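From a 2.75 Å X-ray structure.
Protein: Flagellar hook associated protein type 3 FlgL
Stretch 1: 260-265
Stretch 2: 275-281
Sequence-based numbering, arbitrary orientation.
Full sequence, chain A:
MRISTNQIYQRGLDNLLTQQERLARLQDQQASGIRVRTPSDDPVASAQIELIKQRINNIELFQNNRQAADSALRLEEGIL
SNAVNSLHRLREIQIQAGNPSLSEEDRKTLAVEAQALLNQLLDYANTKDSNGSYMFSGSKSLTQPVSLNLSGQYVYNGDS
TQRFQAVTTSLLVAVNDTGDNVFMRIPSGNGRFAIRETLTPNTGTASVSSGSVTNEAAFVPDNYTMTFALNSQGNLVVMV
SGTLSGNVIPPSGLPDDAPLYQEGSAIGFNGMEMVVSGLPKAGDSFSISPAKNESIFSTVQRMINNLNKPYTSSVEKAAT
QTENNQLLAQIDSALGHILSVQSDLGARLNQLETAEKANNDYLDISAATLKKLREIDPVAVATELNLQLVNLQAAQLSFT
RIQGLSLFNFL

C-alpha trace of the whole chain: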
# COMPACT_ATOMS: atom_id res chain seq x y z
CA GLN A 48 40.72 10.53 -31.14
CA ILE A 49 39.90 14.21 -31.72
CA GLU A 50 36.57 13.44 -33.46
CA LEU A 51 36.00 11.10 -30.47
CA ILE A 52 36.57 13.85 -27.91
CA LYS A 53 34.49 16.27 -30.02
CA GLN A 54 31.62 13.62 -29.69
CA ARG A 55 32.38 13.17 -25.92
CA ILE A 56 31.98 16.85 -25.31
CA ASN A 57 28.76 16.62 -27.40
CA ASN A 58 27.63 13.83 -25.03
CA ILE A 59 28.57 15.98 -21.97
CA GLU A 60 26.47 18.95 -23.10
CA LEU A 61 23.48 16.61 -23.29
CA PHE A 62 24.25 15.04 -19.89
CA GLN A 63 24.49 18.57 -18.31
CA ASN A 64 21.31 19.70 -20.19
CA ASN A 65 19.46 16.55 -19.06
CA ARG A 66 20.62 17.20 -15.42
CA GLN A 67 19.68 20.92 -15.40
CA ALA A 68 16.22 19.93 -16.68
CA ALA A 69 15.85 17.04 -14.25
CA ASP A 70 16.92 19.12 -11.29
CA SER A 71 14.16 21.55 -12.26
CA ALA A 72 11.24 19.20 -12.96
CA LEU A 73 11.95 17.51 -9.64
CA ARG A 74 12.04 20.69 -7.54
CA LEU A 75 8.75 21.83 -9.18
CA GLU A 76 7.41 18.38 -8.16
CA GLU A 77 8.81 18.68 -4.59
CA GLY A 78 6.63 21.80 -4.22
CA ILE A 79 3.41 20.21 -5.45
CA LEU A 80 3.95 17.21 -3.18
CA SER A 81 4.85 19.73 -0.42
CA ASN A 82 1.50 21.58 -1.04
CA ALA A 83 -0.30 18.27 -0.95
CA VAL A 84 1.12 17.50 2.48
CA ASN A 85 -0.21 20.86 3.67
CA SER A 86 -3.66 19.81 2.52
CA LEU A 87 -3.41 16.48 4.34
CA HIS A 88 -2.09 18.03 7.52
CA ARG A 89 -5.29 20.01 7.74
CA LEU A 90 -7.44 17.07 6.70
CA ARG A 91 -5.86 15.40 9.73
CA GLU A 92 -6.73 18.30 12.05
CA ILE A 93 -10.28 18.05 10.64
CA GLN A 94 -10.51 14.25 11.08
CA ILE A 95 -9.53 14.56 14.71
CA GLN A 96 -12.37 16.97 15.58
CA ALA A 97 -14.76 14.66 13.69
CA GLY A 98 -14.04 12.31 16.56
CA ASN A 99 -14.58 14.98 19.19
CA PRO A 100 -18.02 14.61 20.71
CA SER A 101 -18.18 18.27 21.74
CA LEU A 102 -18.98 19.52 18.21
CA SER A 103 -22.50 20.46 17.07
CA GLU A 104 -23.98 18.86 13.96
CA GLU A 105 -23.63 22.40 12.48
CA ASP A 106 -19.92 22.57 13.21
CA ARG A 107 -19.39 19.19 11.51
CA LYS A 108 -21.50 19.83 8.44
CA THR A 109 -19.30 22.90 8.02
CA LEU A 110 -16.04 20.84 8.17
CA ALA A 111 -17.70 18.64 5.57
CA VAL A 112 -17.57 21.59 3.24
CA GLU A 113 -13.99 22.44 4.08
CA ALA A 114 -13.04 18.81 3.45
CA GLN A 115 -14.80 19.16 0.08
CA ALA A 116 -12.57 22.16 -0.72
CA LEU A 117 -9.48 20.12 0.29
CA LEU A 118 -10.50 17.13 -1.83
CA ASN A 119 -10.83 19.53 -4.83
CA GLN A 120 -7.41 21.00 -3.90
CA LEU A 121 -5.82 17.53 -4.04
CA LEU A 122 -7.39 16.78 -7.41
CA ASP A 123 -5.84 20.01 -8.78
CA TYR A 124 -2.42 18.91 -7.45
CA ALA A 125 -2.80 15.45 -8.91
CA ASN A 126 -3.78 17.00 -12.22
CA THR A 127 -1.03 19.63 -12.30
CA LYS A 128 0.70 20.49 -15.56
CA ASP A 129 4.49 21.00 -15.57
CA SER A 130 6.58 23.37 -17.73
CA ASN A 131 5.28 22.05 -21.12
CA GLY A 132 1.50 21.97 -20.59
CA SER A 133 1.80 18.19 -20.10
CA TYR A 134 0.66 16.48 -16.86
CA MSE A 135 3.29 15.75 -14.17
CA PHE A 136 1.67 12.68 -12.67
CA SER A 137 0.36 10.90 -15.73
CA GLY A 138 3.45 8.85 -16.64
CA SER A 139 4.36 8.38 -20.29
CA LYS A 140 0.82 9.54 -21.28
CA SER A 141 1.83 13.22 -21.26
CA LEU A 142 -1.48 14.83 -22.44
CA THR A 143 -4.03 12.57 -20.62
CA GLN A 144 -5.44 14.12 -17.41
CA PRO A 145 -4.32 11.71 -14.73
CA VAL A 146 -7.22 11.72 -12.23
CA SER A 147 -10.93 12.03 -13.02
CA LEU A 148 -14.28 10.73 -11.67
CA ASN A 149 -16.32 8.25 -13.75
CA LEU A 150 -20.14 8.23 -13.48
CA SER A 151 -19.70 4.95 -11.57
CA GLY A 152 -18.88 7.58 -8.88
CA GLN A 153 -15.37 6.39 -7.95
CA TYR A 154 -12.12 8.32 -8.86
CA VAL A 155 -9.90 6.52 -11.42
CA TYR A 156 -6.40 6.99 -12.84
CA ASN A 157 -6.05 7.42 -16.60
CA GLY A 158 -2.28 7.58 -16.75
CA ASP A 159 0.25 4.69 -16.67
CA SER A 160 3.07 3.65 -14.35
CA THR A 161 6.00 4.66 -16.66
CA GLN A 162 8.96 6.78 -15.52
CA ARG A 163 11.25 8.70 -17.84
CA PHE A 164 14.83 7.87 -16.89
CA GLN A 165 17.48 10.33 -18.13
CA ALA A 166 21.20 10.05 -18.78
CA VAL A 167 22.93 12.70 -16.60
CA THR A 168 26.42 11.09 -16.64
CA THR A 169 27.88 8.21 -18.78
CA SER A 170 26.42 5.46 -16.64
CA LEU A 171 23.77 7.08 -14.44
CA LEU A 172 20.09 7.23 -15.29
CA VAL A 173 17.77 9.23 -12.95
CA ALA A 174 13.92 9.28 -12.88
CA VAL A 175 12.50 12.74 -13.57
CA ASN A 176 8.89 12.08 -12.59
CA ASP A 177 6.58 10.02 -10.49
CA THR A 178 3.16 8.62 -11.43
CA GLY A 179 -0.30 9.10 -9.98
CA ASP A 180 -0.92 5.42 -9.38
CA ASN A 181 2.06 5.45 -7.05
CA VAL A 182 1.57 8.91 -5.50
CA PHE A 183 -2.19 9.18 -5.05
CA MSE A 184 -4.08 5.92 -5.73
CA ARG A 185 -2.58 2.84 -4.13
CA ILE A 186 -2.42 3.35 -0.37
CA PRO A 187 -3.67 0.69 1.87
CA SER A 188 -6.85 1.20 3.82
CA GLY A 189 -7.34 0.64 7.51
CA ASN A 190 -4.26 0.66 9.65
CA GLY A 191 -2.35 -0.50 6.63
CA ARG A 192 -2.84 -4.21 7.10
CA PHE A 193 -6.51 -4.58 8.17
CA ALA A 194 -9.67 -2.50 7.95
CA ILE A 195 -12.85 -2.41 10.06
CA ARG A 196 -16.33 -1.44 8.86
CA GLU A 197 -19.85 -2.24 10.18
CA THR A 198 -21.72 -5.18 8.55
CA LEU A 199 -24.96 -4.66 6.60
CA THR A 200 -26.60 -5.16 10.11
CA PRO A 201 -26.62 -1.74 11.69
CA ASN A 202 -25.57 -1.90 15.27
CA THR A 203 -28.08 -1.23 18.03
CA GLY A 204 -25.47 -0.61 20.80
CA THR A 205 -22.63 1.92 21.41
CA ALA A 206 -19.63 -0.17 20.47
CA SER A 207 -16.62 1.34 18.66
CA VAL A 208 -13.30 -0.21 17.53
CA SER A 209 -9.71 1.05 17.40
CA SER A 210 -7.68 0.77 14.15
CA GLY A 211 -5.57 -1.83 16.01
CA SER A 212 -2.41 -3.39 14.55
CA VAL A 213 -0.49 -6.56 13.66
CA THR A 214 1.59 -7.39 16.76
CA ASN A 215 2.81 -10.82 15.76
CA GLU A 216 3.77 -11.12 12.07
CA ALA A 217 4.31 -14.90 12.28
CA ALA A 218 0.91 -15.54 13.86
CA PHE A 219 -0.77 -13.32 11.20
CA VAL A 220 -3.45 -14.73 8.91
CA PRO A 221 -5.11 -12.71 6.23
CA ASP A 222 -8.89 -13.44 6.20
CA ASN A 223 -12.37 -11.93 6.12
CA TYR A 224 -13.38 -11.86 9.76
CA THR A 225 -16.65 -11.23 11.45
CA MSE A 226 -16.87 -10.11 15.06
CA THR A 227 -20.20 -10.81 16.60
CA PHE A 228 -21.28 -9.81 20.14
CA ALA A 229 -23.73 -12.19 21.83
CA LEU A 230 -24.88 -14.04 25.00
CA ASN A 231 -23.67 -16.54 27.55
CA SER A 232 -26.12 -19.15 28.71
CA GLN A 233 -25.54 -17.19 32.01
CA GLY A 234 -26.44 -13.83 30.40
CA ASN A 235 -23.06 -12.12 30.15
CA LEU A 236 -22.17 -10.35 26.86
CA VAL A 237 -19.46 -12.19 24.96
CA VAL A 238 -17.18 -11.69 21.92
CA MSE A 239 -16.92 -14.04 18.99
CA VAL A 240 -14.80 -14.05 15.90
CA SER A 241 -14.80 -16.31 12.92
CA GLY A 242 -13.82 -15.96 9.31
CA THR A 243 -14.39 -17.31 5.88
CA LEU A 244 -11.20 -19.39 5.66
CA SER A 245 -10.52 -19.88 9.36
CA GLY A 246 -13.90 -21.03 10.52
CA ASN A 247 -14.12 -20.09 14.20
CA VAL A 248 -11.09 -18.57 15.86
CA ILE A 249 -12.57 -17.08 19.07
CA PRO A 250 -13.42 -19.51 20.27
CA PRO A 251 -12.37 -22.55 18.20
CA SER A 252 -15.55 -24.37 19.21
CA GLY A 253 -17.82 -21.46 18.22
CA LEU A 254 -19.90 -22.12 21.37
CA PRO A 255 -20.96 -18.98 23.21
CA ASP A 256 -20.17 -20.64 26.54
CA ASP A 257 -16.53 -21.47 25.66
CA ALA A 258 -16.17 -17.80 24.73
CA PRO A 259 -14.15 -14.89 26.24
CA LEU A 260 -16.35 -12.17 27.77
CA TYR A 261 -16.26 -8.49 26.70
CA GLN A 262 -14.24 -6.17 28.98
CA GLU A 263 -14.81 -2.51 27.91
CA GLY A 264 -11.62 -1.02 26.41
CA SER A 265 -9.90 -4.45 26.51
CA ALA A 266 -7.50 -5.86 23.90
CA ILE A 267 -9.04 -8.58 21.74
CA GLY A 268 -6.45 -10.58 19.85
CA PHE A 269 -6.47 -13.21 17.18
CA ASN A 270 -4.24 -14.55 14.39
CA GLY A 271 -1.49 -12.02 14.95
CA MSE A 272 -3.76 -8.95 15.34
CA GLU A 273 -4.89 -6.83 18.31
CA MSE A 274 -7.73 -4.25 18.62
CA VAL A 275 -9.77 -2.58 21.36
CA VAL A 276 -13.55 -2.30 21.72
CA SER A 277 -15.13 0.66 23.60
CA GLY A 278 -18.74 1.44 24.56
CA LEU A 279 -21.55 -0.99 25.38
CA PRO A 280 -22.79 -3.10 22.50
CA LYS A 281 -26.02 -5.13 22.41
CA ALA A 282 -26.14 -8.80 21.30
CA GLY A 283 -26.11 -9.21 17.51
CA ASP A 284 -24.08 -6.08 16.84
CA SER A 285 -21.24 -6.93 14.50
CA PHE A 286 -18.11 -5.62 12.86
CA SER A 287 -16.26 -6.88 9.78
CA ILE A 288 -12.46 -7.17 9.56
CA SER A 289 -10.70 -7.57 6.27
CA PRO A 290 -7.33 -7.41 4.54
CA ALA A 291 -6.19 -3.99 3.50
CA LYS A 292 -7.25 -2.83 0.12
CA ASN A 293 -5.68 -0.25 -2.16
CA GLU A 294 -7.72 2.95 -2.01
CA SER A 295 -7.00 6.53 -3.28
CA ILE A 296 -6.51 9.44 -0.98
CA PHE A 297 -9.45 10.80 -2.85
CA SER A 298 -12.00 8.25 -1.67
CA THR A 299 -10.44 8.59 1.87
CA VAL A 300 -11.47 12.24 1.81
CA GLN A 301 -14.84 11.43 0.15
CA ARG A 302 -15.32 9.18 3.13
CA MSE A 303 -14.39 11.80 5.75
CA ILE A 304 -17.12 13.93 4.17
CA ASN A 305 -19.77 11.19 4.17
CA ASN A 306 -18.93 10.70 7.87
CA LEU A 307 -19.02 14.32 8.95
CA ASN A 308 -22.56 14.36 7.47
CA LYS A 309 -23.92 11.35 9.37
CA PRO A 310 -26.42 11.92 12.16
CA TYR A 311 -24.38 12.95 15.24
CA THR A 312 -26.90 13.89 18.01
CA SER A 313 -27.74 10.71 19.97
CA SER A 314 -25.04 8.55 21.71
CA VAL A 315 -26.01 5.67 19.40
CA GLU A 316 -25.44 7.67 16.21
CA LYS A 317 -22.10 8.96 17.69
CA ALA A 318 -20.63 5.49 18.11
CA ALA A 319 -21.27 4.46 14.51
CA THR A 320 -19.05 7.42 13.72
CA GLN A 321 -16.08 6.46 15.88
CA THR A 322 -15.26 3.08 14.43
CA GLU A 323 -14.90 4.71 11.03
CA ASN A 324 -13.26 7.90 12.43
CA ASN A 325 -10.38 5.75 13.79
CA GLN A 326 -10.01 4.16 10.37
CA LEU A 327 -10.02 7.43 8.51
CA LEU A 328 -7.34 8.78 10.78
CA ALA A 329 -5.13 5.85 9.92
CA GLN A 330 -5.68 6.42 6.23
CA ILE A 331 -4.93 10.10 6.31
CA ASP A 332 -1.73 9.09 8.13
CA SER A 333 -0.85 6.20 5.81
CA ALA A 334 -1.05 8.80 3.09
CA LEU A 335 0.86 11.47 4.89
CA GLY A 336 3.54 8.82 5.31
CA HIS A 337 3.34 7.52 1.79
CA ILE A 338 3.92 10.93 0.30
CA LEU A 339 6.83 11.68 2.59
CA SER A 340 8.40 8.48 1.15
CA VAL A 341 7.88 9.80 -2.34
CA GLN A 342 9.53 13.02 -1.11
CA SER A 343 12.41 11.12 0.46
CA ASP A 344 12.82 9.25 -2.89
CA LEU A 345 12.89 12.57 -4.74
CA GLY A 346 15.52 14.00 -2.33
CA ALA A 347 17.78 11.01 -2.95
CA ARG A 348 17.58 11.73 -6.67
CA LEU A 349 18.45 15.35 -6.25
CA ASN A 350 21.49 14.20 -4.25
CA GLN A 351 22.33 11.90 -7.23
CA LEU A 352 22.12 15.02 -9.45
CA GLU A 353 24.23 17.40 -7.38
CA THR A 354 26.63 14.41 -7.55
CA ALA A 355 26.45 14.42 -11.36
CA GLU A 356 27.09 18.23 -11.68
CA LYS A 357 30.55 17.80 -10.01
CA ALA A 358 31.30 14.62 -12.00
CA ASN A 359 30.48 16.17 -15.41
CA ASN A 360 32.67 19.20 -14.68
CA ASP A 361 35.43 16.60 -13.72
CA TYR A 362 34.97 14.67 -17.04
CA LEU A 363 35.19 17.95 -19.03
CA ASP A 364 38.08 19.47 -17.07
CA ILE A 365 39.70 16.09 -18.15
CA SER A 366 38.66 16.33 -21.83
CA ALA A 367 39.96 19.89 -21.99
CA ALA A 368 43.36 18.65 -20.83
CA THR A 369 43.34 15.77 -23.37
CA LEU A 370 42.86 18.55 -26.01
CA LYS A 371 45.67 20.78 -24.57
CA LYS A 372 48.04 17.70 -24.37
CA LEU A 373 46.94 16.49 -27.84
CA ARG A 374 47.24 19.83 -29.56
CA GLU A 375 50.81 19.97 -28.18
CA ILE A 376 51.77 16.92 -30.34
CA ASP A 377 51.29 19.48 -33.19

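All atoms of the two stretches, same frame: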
# COMPACT_ATOMS: atom_id res chain seq x y z
N LEU A 260 -15.34 -13.20 27.53
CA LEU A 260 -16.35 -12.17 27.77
C LEU A 260 -15.75 -10.77 27.46
O LEU A 260 -14.53 -10.59 27.44
CB LEU A 260 -16.92 -12.25 29.19
CG LEU A 260 -16.50 -13.49 30.03
CD1 LEU A 260 -15.22 -13.25 30.84
CD2 LEU A 260 -17.64 -13.89 30.95
N TYR A 261 -16.63 -9.81 27.20
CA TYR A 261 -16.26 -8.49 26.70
C TYR A 261 -15.96 -7.53 27.86
O TYR A 261 -16.89 -7.07 28.54
CB TYR A 261 -17.42 -7.94 25.82
CG TYR A 261 -17.41 -6.43 25.57
CD1 TYR A 261 -16.43 -5.84 24.78
CD2 TYR A 261 -18.41 -5.61 26.11
CE1 TYR A 261 -16.43 -4.47 24.55
CE2 TYR A 261 -18.41 -4.24 25.88
CZ TYR A 261 -17.41 -3.68 25.10
OH TYR A 261 -17.39 -2.33 24.86
N GLN A 262 -14.67 -7.25 28.09
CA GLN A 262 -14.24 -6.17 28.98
C GLN A 262 -14.12 -4.84 28.13
O GLN A 262 -13.37 -4.75 27.15
CB GLN A 262 -12.97 -6.57 29.82
CG GLN A 262 -12.79 -5.83 31.18
CD GLN A 262 -11.81 -6.51 32.17
OE1 GLN A 262 -11.06 -7.40 31.79
NE2 GLN A 262 -11.82 -6.07 33.46
N GLU A 263 -14.95 -3.85 28.46
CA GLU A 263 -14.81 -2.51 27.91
C GLU A 263 -13.34 -2.05 27.81
O GLU A 263 -12.58 -2.16 28.76
CB GLU A 263 -15.61 -1.52 28.76
CG GLU A 263 -15.76 -0.17 28.10
CD GLU A 263 -16.78 0.68 28.80
OE1 GLU A 263 -17.49 0.14 29.67
OE2 GLU A 263 -16.85 1.89 28.46
N GLY A 264 -12.96 -1.55 26.65
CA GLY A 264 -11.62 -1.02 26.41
C GLY A 264 -10.49 -2.03 26.59
O GLY A 264 -9.35 -1.66 26.92
N SER A 265 -10.84 -3.31 26.38
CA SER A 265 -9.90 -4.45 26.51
C SER A 265 -9.44 -4.96 25.15
O SER A 265 -10.20 -4.95 24.16
CB SER A 265 -10.56 -5.59 27.27
OG SER A 265 -9.61 -6.40 27.94
N VAL A 275 -9.13 -2.89 20.08
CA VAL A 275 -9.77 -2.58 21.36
C VAL A 275 -11.16 -2.03 21.15
O VAL A 275 -11.33 -1.07 20.40
CB VAL A 275 -8.92 -1.57 22.16
CG1 VAL A 275 -9.70 -0.94 23.31
CG2 VAL A 275 -7.66 -2.25 22.68
N VAL A 276 -12.13 -2.63 21.85
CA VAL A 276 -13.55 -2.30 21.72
C VAL A 276 -14.07 -1.40 22.85
O VAL A 276 -13.87 -1.70 23.98
CB VAL A 276 -14.34 -3.61 21.68
CG1 VAL A 276 -15.82 -3.37 21.47
CG2 VAL A 276 -13.80 -4.49 20.55
N SER A 277 -14.71 -0.27 22.56
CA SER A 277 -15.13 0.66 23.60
C SER A 277 -16.65 0.79 23.52
O SER A 277 -17.22 0.49 22.47
CB SER A 277 -14.50 2.05 23.43
OG SER A 277 -13.11 1.97 23.17
N GLY A 278 -17.29 1.23 24.60
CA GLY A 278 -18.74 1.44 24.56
C GLY A 278 -19.44 0.18 25.01
O GLY A 278 -18.79 -0.77 25.42
N LEU A 279 -20.77 0.17 24.94
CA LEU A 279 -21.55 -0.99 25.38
C LEU A 279 -22.41 -1.50 24.23
O LEU A 279 -23.45 -0.95 23.92
CB LEU A 279 -22.37 -0.64 26.64
CG LEU A 279 -21.66 0.27 27.69
N PRO A 280 -21.96 -2.54 23.54
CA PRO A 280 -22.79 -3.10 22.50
C PRO A 280 -23.98 -3.88 23.05
O PRO A 280 -24.04 -4.16 24.25
CB PRO A 280 -21.85 -4.08 21.79
CG PRO A 280 -20.82 -4.44 22.81
CD PRO A 280 -20.67 -3.22 23.67
N LYS A 281 -24.91 -4.20 22.15
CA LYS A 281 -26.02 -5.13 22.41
C LYS A 281 -25.72 -6.43 21.66
O LYS A 281 -24.94 -6.40 20.71
CB LYS A 281 -27.34 -4.58 21.86
CG LYS A 281 -27.66 -3.15 22.24
CD LYS A 281 -28.26 -3.06 23.62
CE LYS A 281 -29.33 -2.00 23.63
NZ LYS A 281 -29.78 -1.80 25.03

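A short contact between a turn and a strand can be held by a single backbone hydrogen bond and a single well-placed aromatic ring, and residues 260-265 and 275-281 of FlgL illustrate the principle. The first stretch has no regular helix or strand; its defining feature is a type II beta turn from Q262 to S265, closed by a weak hydrogen bond from S265 N to Q262 O at 3.0 Å. The second enters as a strand, V275 to S277, and continues as loop through K281. The turn lies against the strand, with the CA atoms of G264 and S277 4.8 Å apart and those of S265 and V275 5.5 Å apart.

The one hydrogen bond between the stretches runs from G264 N to V276 O, at 2.8 Å and with an angle of 145° at the hydrogen. The turn presents this amide to the strand, so its polar group is satisfied without help from any side chain. G264 suits the position because its phi of 60° is positive, a conformation that favours glycine.

Most of the side-chain packing falls to Y261. Its CA-to-CB bond points toward the second stretch, and with chi1 at 162° (t) the ring reaches across the strand residue V276 to the loop beyond. Of the 382 Å² buried between the stretches, counting both sides, Y261 contributes 98 Å², the largest share. Y261 CE1 lies 3.3 Å from V276 CG1, an apolar contact made obliquely to the ring, while Y261 CE2 lies 3.3 Å from P280 CD. P280 CG sits over one ring face, 4.3 Å from the centroid of the Y261 ring and 25° off its normal, in a CH-pi arrangement. Proline is apt here, since its compact ring offers C-H groups to the aromatic face. Both V276 and P280 are buried in the structure as a whole, as suits apolar side chains.

At the ring edge the model is strained: Y261 OH and G278 O are 2.2 Å apart, too short for a hydrogen bond, and no interaction should be inferred from that clash. G278 itself has phi/psi of 91/-175°, where a CB would be jammed against the preceding carbonyl oxygen, so the backbone calls for glycine. At the margin, V275 CG1 packs 3.5 Å from G264 C, against the backbone of the turn.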